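Long-range contacts in haloacid dehalogenase-like hydrolase (Salmonella enterica subsp. enterica serovar Typhi, PDB 4EZE), which probably catalyses the magnesium-dependent hydrolysis of O-phosphoserine to serine and phosphate, the last step of serine biosynthesis: residues A[60-71]-A[307-317]; A[270-278]-A[291-299]. All blocks are in the same frame, centred on the assembly; numbering follows the deposited sequence.

The centre of contact 1 lies about 18 Å from that of the chain; this contact ties the hairpin of strands 56-62 and 67-75, in the antiparallel sheet, to the C-terminal tail that follows the last strand of the parallel sheet. The centre of contact 2 lies closer in, about 9 Å from that of the chain, where helices 275-280 and 291-296 pack beside the metal site. Each is partly buried, and the two hold no elements in common. Contact 1 joins an apolar and aromatic centre to a charged margin, where three side chains grip the terminal carboxylate. Contact 2 meets almost wholly through aliphatic branches; its polar groups gather on residues 270-278, facing the sodium ion and partners beyond the contact.

Contact 1 (A[60-71]-A[307-317]); sequences RYAALINTAYLK and ELLLFLIEDEL
F311 points its ring edge at the face of Y69, with CE2 over the ring centre and 3.6 Å from Y69 CD2. The planes stand at 75°, making a T-shaped pair. In Y69 CG sits between the backbone N and the carbonyl carbon (chi1 59°), which turns the ring toward the tail and brings its hydroxyl to the chain terminus. There Y69 OH donates to L317 OXT over 2.5 Å, with the acceptor at the edge of the Y69 ring, near its plane. The same oxygen takes a salt-bridging bond from R60 NH1 at 2.9 Å, while the far nitrogen of that guanidinium, NH2, pairs with D58. K71 runs fully extended and places NZ 2.8 Å from L317 O, on a lone pair in the carboxylate plane. Two cations and a phenol suit a terminus that is probably negatively charged, and bonds to both its oxygens should limit the carboxylate's rotation.

Deeper in, branched aliphatics replace charge. L310 CD2 touches both A62 CB and I65 CD1, the last 3.9 Å from it, and small A62 leaves room for L317 CD2 as well. I65 also lays CB against E307 CB, the two chains crossing nearly at a right angle. A water bridges T67 OG1 and E307 OE2, which also accepts from G305 N, near the hairpin's G1 bulge. Helix 184-193 packs on I65 and L310, and F99 of strand 97-100 lies against F311.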
loop_
_atom_site.group_PDB
_atom_site.type_symbol
_atom_site.label_atom_id
_atom_site.label_comp_id
_atom_site.label_asym_id
_atom_site.label_seq_id
_atom_site.Cartn_x
_atom_site.Cartn_y
_atom_site.Cartn_z
ATOM N N ARG A 60 -18.279 0.240 18.071
ATOM C CA ARG A 60 -19.148 0.352 16.914
ATOM C C ARG A 60 -18.911 -0.771 15.924
ATOM O O ARG A 60 -17.910 -1.477 15.989
ATOM C CB ARG A 60 -18.891 1.689 16.235
ATOM C CG ARG A 60 -19.093 2.860 17.176
ATOM C CD ARG A 60 -19.243 4.163 16.403
ATOM N NE ARG A 60 -19.636 5.241 17.306
ATOM C CZ ARG A 60 -19.711 6.528 16.975
ATOM N NH1 ARG A 60 -19.419 6.928 15.742
ATOM N NH2 ARG A 60 -20.082 7.419 17.887
ATOM N N TYR A 61 -19.821 -0.928 14.981
ATOM C CA TYR A 61 -19.636 -1.967 14.000
ATOM C C TYR A 61 -19.814 -1.457 12.581
ATOM O O TYR A 61 -20.901 -1.062 12.185
ATOM C CB TYR A 61 -20.617 -3.075 14.294
ATOM C CG TYR A 61 -20.666 -4.165 13.257
ATOM C CD1 TYR A 61 -19.705 -5.164 13.239
ATOM C CD2 TYR A 61 -21.705 -4.229 12.333
ATOM C CE1 TYR A 61 -19.766 -6.190 12.325
ATOM C CE2 TYR A 61 -21.771 -5.252 11.403
ATOM C CZ TYR A 61 -20.791 -6.228 11.399
ATOM O OH TYR A 61 -20.823 -7.264 10.487
ATOM N N ALA A 62 -18.741 -1.457 11.808
ATOM C CA ALA A 62 -18.867 -1.102 10.400
ATOM C C ALA A 62 -19.308 -2.312 9.571
ATOM O O ALA A 62 -18.474 -3.105 9.144
ATOM C CB ALA A 62 -17.563 -0.543 9.871
ATOM N N ALA A 63 -20.617 -2.429 9.325
ATOM C CA ALA A 63 -21.199 -3.586 8.616
ATOM C C ALA A 63 -20.575 -3.835 7.256
ATOM O O ALA A 63 -20.429 -4.973 6.831
ATOM C CB ALA A 63 -22.714 -3.414 8.463
ATOM N N LEU A 64 -20.234 -2.749 6.571
ATOM C CA LEU A 64 -19.810 -2.818 5.184
ATOM C C LEU A 64 -18.526 -3.622 5.071
ATOM O O LEU A 64 -18.290 -4.250 4.050
ATOM C CB LEU A 64 -19.595 -1.394 4.653
ATOM C CG LEU A 64 -19.289 -1.180 3.174
ATOM C CD1 LEU A 64 -20.397 -1.794 2.322
ATOM C CD2 LEU A 64 -19.086 0.306 2.843
ATOM N N ILE A 65 -17.698 -3.613 6.119
ATOM C CA ILE A 65 -16.448 -4.380 6.095
ATOM C C ILE A 65 -16.420 -5.390 7.208
ATOM O O ILE A 65 -15.370 -5.917 7.559
ATOM C CB ILE A 65 -15.215 -3.491 6.241
ATOM C CG1 ILE A 65 -15.315 -2.665 7.523
ATOM C CG2 ILE A 65 -15.093 -2.561 5.044
ATOM C CD1 ILE A 65 -14.045 -1.883 7.828
ATOM N N ASN A 66 -17.590 -5.652 7.762
ATOM C CA ASN A 66 -17.728 -6.619 8.844
ATOM C C ASN A 66 -16.676 -6.493 9.922
ATOM O O ASN A 66 -16.019 -7.468 10.272
ATOM C CB ASN A 66 -17.678 -8.032 8.303
ATOM C CG ASN A 66 -17.946 -9.040 9.373
ATOM O OD1 ASN A 66 -18.452 -8.698 10.440
ATOM N ND2 ASN A 66 -17.608 -10.290 9.107
ATOM N N THR A 67 -16.530 -5.294 10.465
ATOM C CA THR A 67 -15.461 -5.028 11.406
ATOM C C THR A 67 -16.001 -4.250 12.578
ATOM O O THR A 67 -16.444 -3.117 12.421
ATOM C CB THR A 67 -14.362 -4.174 10.743
ATOM O OG1 THR A 67 -13.815 -4.884 9.634
ATOM C CG2 THR A 67 -13.251 -3.876 11.719
ATOM N N ALA A 68 -15.966 -4.855 13.758
ATOM C CA ALA A 68 -16.283 -4.129 14.974
ATOM C C ALA A 68 -15.017 -3.406 15.425
ATOM O O ALA A 68 -13.952 -4.008 15.463
ATOM C CB ALA A 68 -16.761 -5.092 16.041
ATOM N N TYR A 69 -15.124 -2.119 15.741
ATOM C CA TYR A 69 -13.973 -1.353 16.208
ATOM C C TYR A 69 -14.265 -0.487 17.430
ATOM O O TYR A 69 -15.414 -0.307 17.827
ATOM C CB TYR A 69 -13.462 -0.445 15.102
ATOM C CG TYR A 69 -14.513 0.509 14.637
ATOM C CD1 TYR A 69 -15.556 0.061 13.837
ATOM C CD2 TYR A 69 -14.479 1.851 15.002
ATOM C CE1 TYR A 69 -16.533 0.924 13.397
ATOM C CE2 TYR A 69 -15.456 2.731 14.569
ATOM C CZ TYR A 69 -16.490 2.255 13.774
ATOM O OH TYR A 69 -17.487 3.092 13.335
ATOM N N LEU A 70 -13.203 0.065 18.007
ATOM C CA LEU A 70 -13.306 0.974 19.140
ATOM C C LEU A 70 -12.947 2.374 18.672
ATOM O O LEU A 70 -11.906 2.578 18.068
ATOM C CB LEU A 70 -12.359 0.559 20.267
ATOM C CG LEU A 70 -12.478 1.402 21.542
ATOM C CD1 LEU A 70 -13.796 1.154 22.272
ATOM C CD2 LEU A 70 -11.307 1.101 22.449
ATOM N N LYS A 71 -13.818 3.342 18.925
ATOM C CA LYS A 71 -13.537 4.699 18.481
ATOM C C LYS A 71 -13.231 5.587 19.692
ATOM O O LYS A 71 -13.935 5.559 20.684
ATOM C CB LYS A 71 -14.700 5.254 17.656
ATOM C CG LYS A 71 -14.505 6.700 17.200
ATOM C CD LYS A 71 -15.702 7.166 16.386
ATOM C CE LYS A 71 -15.696 8.667 16.121
ATOM N NZ LYS A 71 -17.032 9.053 15.570
ATOM N N GLU A 307 -9.537 -3.954 3.946
ATOM C CA GLU A 307 -10.880 -3.517 4.347
ATOM C C GLU A 307 -10.728 -2.273 5.216
ATOM O O GLU A 307 -11.569 -1.364 5.158
ATOM C CB GLU A 307 -11.666 -4.624 5.050
ATOM C CG GLU A 307 -11.164 -4.983 6.453
ATOM C CD GLU A 307 -9.959 -5.904 6.423
ATOM O OE1 GLU A 307 -9.453 -6.143 5.304
ATOM O OE2 GLU A 307 -9.528 -6.396 7.508
ATOM N N LEU A 308 -9.634 -2.206 5.983
ATOM C CA LEU A 308 -9.404 -1.081 6.918
ATOM C C LEU A 308 -9.283 0.301 6.257
ATOM O O LEU A 308 -9.428 1.309 6.927
ATOM C CB LEU A 308 -8.173 -1.312 7.809
ATOM C CG LEU A 308 -8.075 -2.500 8.778
ATOM C CD1 LEU A 308 -7.028 -2.216 9.842
ATOM C CD2 LEU A 308 -9.403 -2.790 9.450
ATOM N N LEU A 309 -9.014 0.371 4.954
ATOM C CA LEU A 309 -9.018 1.688 4.307
ATOM C C LEU A 309 -10.370 2.404 4.511
ATOM O O LEU A 309 -10.482 3.628 4.389
ATOM C CB LEU A 309 -8.717 1.572 2.824
ATOM C CG LEU A 309 -7.335 1.053 2.452
ATOM C CD1 LEU A 309 -7.283 0.910 0.949
ATOM C CD2 LEU A 309 -6.288 2.049 2.897
ATOM N N LEU A 310 -11.415 1.660 4.828
ATOM C CA LEU A 310 -12.660 2.352 5.154
ATOM C C LEU A 310 -12.448 3.537 6.098
ATOM O O LEU A 310 -13.001 4.618 5.873
ATOM C CB LEU A 310 -13.667 1.399 5.779
ATOM C CG LEU A 310 -15.055 2.046 5.814
ATOM C CD1 LEU A 310 -15.553 2.214 4.395
ATOM C CD2 LEU A 310 -16.012 1.202 6.619
ATOM N N PHE A 311 -11.666 3.330 7.163
ATOM C CA PHE A 311 -11.479 4.371 8.196
ATOM C C PHE A 311 -10.868 5.659 7.687
ATOM O O PHE A 311 -10.874 6.676 8.366
ATOM C CB PHE A 311 -10.705 3.828 9.400
ATOM C CG PHE A 311 -11.443 2.743 10.099
ATOM C CD1 PHE A 311 -11.178 1.411 9.798
ATOM C CD2 PHE A 311 -12.483 3.050 10.970
ATOM C CE1 PHE A 311 -11.891 0.392 10.401
ATOM C CE2 PHE A 311 -13.203 2.037 11.588
ATOM C CZ PHE A 311 -12.912 0.706 11.305
ATOM N N LEU A 312 -10.339 5.622 6.480
ATOM C CA LEU A 312 -9.701 6.796 5.977
ATOM C C LEU A 312 -10.540 7.436 4.869
ATOM O O LEU A 312 -10.126 8.427 4.290
ATOM C CB LEU A 312 -8.315 6.453 5.441
ATOM C CG LEU A 312 -7.359 5.726 6.389
ATOM C CD1 LEU A 312 -6.245 5.133 5.550
ATOM C CD2 LEU A 312 -6.769 6.626 7.444
ATOM N N ILE A 313 -11.704 6.877 4.560
ATOM C CA ILE A 313 -12.507 7.470 3.493
ATOM C C ILE A 313 -13.983 7.634 3.829
ATOM O O ILE A 313 -14.687 8.375 3.144
ATOM C CB ILE A 313 -12.358 6.710 2.164
ATOM C CG1 ILE A 313 -12.967 5.318 2.272
ATOM C CG2 ILE A 313 -10.887 6.625 1.772
ATOM C CD1 ILE A 313 -12.986 4.609 0.937
ATOM N N GLU A 314 -14.439 6.950 4.874
ATOM C CA GLU A 314 -15.830 7.055 5.352
ATOM C C GLU A 314 -15.877 7.939 6.605
ATOM O O GLU A 314 -15.203 7.659 7.587
ATOM C CB GLU A 314 -16.407 5.671 5.671
ATOM C CG GLU A 314 -17.816 5.697 6.261
ATOM C CD GLU A 314 -18.731 6.677 5.515
ATOM O OE1 GLU A 314 -19.018 6.455 4.322
ATOM O OE2 GLU A 314 -19.171 7.677 6.113
ATOM N N ASP A 315 -16.653 9.016 6.559
ATOM C CA ASP A 315 -16.665 9.998 7.637
ATOM C C ASP A 315 -17.606 9.543 8.745
ATOM O O ASP A 315 -17.437 9.897 9.913
ATOM C CB ASP A 315 -17.112 11.349 7.085
ATOM C CG ASP A 315 -17.015 12.459 8.102
ATOM O OD1 ASP A 315 -15.900 12.731 8.607
ATOM O OD2 ASP A 315 -18.059 13.085 8.378
ATOM N N GLU A 316 -18.580 8.732 8.361
ATOM C CA GLU A 316 -19.674 8.319 9.236
ATOM C C GLU A 316 -19.352 7.048 9.983
ATOM O O GLU A 316 -20.013 6.031 9.791
ATOM C CB GLU A 316 -20.936 8.065 8.402
ATOM C CG GLU A 316 -21.531 9.324 7.799
ATOM C CD GLU A 316 -22.174 10.200 8.854
ATOM O OE1 GLU A 316 -22.929 9.656 9.694
ATOM O OE2 GLU A 316 -21.921 11.427 8.846
ATOM N N LEU A 317 -18.335 7.102 10.827
ATOM C CA LEU A 317 -17.891 5.927 11.566
ATOM C C LEU A 317 -17.625 6.368 12.987
ATOM O O LEU A 317 -17.325 7.549 13.223
ATOM C CB LEU A 317 -16.602 5.341 10.954
ATOM C CG LEU A 317 -16.720 4.822 9.521
ATOM C CD1 LEU A 317 -15.366 4.516 8.899
ATOM C CD2 LEU A 317 -17.600 3.588 9.508
ATOM O OXT LEU A 317 -17.694 5.558 13.912
HETATM O O HOH W 1 -11.262 -6.324 9.556
#

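Contact 2 (A[270-278]-A[291-299]); sequences DGANDLPML and PVVREKIHH. With NA (sodium ion), chain D.
OD2 of D274 gathers the turn on which V293 rests: G271 N donates to it over 3.1 Å, nearly straight at 166°, and D270 N adds a weak bond. V293 presses its CG2 branch against the backbone of this turn, 3.5 Å from G271 C and close to D270 O. A beta-branched valine suits this place, because its two methyls diverge: with CG1 anti to the backbone N (chi1 -174°), CG2 meets the turn while CG1 reaches into the helix-helix interface.

The turn is the acidic motif IV of HAD hydrolases, at the C-terminal end of strand 265-269 in the Rossmann-like parallel sheet. D270 OD1 coordinates the sodium ion at 2.4 Å, in a site completed by D114, D116 and two waters. One of these waters also donates to N273 OD1. The other carboxylate oxygen of D274, OD1, forms a salt bridge with K247, so this second-shell aspartate links the metal-binding turn to helix 244-258.

Beyond the turn the contact is aliphatic. V293 CG1 lies 4.0 Å from both L275 CD2 and L278 CD1, touching leucines three residues apart on helix 275-280. I297 sets its CG1 beside L275 CD2, their chains sliding past in opposite directions, and carries CD1 across to L278 CB at 3.8 Å. At the solvent margin K296 bends at its last torsion, bringing NZ across to L275 CD1, the two side chains crossing at about a right angle.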
loop_
_atom_site.group_PDB
_atom_site.type_symbol
_atom_site.label_atom_id
_atom_site.label_comp_id
_atom_site.label_asym_id
_atom_site.label_seq_id
_atom_site.Cartn_x
_atom_site.Cartn_y
_atom_site.Cartn_z
ATOM N N ASP A 270 4.617 -0.968 0.548
ATOM C CA ASP A 270 5.327 -1.751 1.540
ATOM C C ASP A 270 6.843 -1.465 1.588
ATOM O O ASP A 270 7.481 -1.707 2.622
ATOM C CB ASP A 270 5.206 -3.221 1.191
ATOM C CG ASP A 270 5.956 -3.554 -0.082
ATOM O OD1 ASP A 270 5.571 -3.020 -1.148
ATOM O OD2 ASP A 270 6.944 -4.312 -0.009
ATOM N N GLY A 271 7.423 -0.988 0.484
ATOM C CA GLY A 271 8.910 -0.951 0.329
ATOM C C GLY A 271 9.557 0.417 0.203
ATOM O O GLY A 271 8.889 1.418 -0.091
ATOM N N ALA A 272 10.871 0.454 0.415
ATOM C CA ALA A 272 11.616 1.703 0.331
ATOM C C ALA A 272 11.356 2.456 -0.979
ATOM O O ALA A 272 11.300 3.671 -0.967
ATOM C CB ALA A 272 13.105 1.466 0.521
ATOM N N ASN A 273 11.205 1.756 -2.106
ATOM C CA ASN A 273 10.979 2.476 -3.361
ATOM C C ASN A 273 9.593 3.137 -3.428
ATOM O O ASN A 273 9.260 3.778 -4.416
ATOM C CB ASN A 273 11.258 1.610 -4.602
ATOM C CG ASN A 273 10.481 0.319 -4.606
ATOM O OD1 ASN A 273 9.331 0.259 -4.152
ATOM N ND2 ASN A 273 11.106 -0.735 -5.117
ATOM N N ASP A 274 8.826 3.003 -2.339
ATOM C CA ASP A 274 7.499 3.582 -2.202
ATOM C C ASP A 274 7.551 4.863 -1.345
ATOM O O ASP A 274 6.626 5.685 -1.377
ATOM C CB ASP A 274 6.529 2.572 -1.556
ATOM C CG ASP A 274 6.134 1.431 -2.491
ATOM O OD1 ASP A 274 5.857 1.689 -3.668
ATOM O OD2 ASP A 274 6.071 0.267 -2.038
ATOM N N LEU A 275 8.617 5.042 -0.574
ATOM C CA LEU A 275 8.658 6.204 0.346
ATOM C C LEU A 275 8.332 7.585 -0.278
ATOM O O LEU A 275 7.520 8.344 0.276
ATOM C CB LEU A 275 9.972 6.263 1.114
ATOM C CG LEU A 275 10.074 5.264 2.276
ATOM C CD1 LEU A 275 11.487 5.257 2.834
ATOM C CD2 LEU A 275 9.100 5.606 3.389
ATOM N N PRO A 276 8.975 7.934 -1.409
ATOM C CA PRO A 276 8.707 9.252 -1.995
ATOM C C PRO A 276 7.233 9.418 -2.305
ATOM O O PRO A 276 6.627 10.432 -1.950
ATOM C CB PRO A 276 9.526 9.221 -3.273
ATOM C CG PRO A 276 10.693 8.376 -2.904
ATOM C CD PRO A 276 10.132 7.283 -2.045
ATOM N N MET A 277 6.660 8.399 -2.933
ATOM C CA MET A 277 5.240 8.375 -3.231
ATOM C C MET A 277 4.357 8.409 -1.982
ATOM O O MET A 277 3.339 9.091 -1.956
ATOM C CB MET A 277 4.913 7.142 -4.067
ATOM C CG MET A 277 3.469 7.034 -4.475
ATOM S SD MET A 277 3.195 5.666 -5.614
ATOM C CE MET A 277 3.119 4.286 -4.468
ATOM N N LEU A 278 4.720 7.674 -0.944
ATOM C CA LEU A 278 3.882 7.682 0.261
ATOM C C LEU A 278 4.047 8.972 1.062
ATOM O O LEU A 278 3.100 9.446 1.717
ATOM C CB LEU A 278 4.203 6.495 1.168
ATOM C CG LEU A 278 4.099 5.082 0.613
ATOM C CD1 LEU A 278 4.544 4.128 1.702
ATOM C CD2 LEU A 278 2.674 4.767 0.216
ATOM N N PRO A 291 10.772 -2.274 7.682
ATOM C CA PRO A 291 11.152 -1.470 8.851
ATOM C C PRO A 291 11.423 0.012 8.530
ATOM O O PRO A 291 10.950 0.896 9.249
ATOM C CB PRO A 291 12.426 -2.171 9.345
ATOM C CG PRO A 291 12.198 -3.608 8.977
ATOM C CD PRO A 291 11.468 -3.575 7.651
ATOM N N VAL A 292 12.156 0.292 7.458
ATOM C CA VAL A 292 12.490 1.680 7.160
ATOM C C VAL A 292 11.248 2.487 6.772
ATOM O O VAL A 292 11.184 3.692 7.018
ATOM C CB VAL A 292 13.574 1.820 6.071
ATOM C CG1 VAL A 292 13.104 1.213 4.755
ATOM C CG2 VAL A 292 13.934 3.295 5.893
ATOM N N VAL A 293 10.264 1.808 6.181
ATOM C CA VAL A 293 8.981 2.423 5.862
ATOM C C VAL A 293 8.112 2.573 7.114
ATOM O O VAL A 293 7.518 3.625 7.333
ATOM C CB VAL A 293 8.212 1.631 4.778
ATOM C CG1 VAL A 293 6.945 2.375 4.371
ATOM C CG2 VAL A 293 9.098 1.411 3.561
ATOM N N ARG A 294 8.026 1.543 7.949
ATOM C CA ARG A 294 7.213 1.634 9.153
ATOM C C ARG A 294 7.682 2.822 10.017
ATOM O O ARG A 294 6.943 3.345 10.844
ATOM C CB ARG A 294 7.249 0.306 9.928
ATOM C CG ARG A 294 6.521 -0.858 9.242
ATOM C CD ARG A 294 6.904 -2.208 9.853
ATOM N NE ARG A 294 5.993 -3.302 9.498
ATOM C CZ ARG A 294 5.088 -3.826 10.332
ATOM N NH1 ARG A 294 4.997 -3.347 11.567
ATOM N NH2 ARG A 294 4.277 -4.827 9.942
ATOM N N GLU A 295 8.920 3.259 9.818
ATOM C CA GLU A 295 9.452 4.330 10.656
ATOM C C GLU A 295 9.160 5.724 10.143
ATOM O O GLU A 295 9.014 6.654 10.933
ATOM C CB GLU A 295 10.949 4.167 10.895
ATOM C CG GLU A 295 11.284 3.082 11.904
ATOM C CD GLU A 295 12.704 3.203 12.419
ATOM O OE1 GLU A 295 13.157 4.348 12.630
ATOM O OE2 GLU A 295 13.362 2.157 12.611
ATOM N N LYS A 296 9.075 5.900 8.833
ATOM C CA LYS A 296 8.684 7.216 8.335
ATOM C C LYS A 296 7.175 7.360 8.155
ATOM O O LYS A 296 6.650 8.468 8.237
ATOM C CB LYS A 296 9.415 7.555 7.037
ATOM C CG LYS A 296 10.917 7.692 7.210
ATOM C CD LYS A 296 11.516 8.620 6.166
ATOM C CE LYS A 296 13.031 8.496 6.127
ATOM N NZ LYS A 296 13.454 7.128 5.710
ATOM N N ILE A 297 6.468 6.254 7.920
ATOM C CA ILE A 297 5.036 6.356 7.620
ATOM C C ILE A 297 4.157 5.838 8.739
ATOM O O ILE A 297 4.213 4.665 9.091
ATOM C CB ILE A 297 4.661 5.644 6.316
ATOM C CG1 ILE A 297 5.615 6.070 5.188
ATOM C CG2 ILE A 297 3.196 5.911 6.001
ATOM C CD1 ILE A 297 5.398 7.476 4.648
ATOM N N HIS A 298 3.309 6.722 9.250
ATOM C CA HIS A 298 2.618 6.526 10.513
ATOM C C HIS A 298 1.194 5.996 10.412
ATOM O O HIS A 298 0.616 5.539 11.413
ATOM C CB HIS A 298 2.667 7.832 11.300
ATOM C CG HIS A 298 4.058 8.270 11.615
ATOM N ND1 HIS A 298 4.338 9.382 12.379
ATOM C CD2 HIS A 298 5.254 7.722 11.292
ATOM C CE1 HIS A 298 5.648 9.514 12.491
ATOM N NE2 HIS A 298 6.226 8.521 11.840
ATOM N N HIS A 299 0.632 6.034 9.210
ATOM C CA HIS A 299 -0.581 5.247 8.939
ATOM C C HIS A 299 -0.121 3.855 8.497
ATOM O O HIS A 299 0.676 3.739 7.569
ATOM C CB HIS A 299 -1.384 5.879 7.813
ATOM C CG HIS A 299 -2.023 7.185 8.171
ATOM N ND1 HIS A 299 -2.858 7.330 9.261
ATOM C CD2 HIS A 299 -2.009 8.389 7.544
ATOM C CE1 HIS A 299 -3.316 8.571 9.302
ATOM N NE2 HIS A 299 -2.813 9.237 8.276
HETATM NA NA NA D . 6.249 -3.278 -3.386
HETATM O O HOH W 2 8.088 -2.287 -3.040
HETATM O O HOH W 3 8.091 -4.999 -3.280
#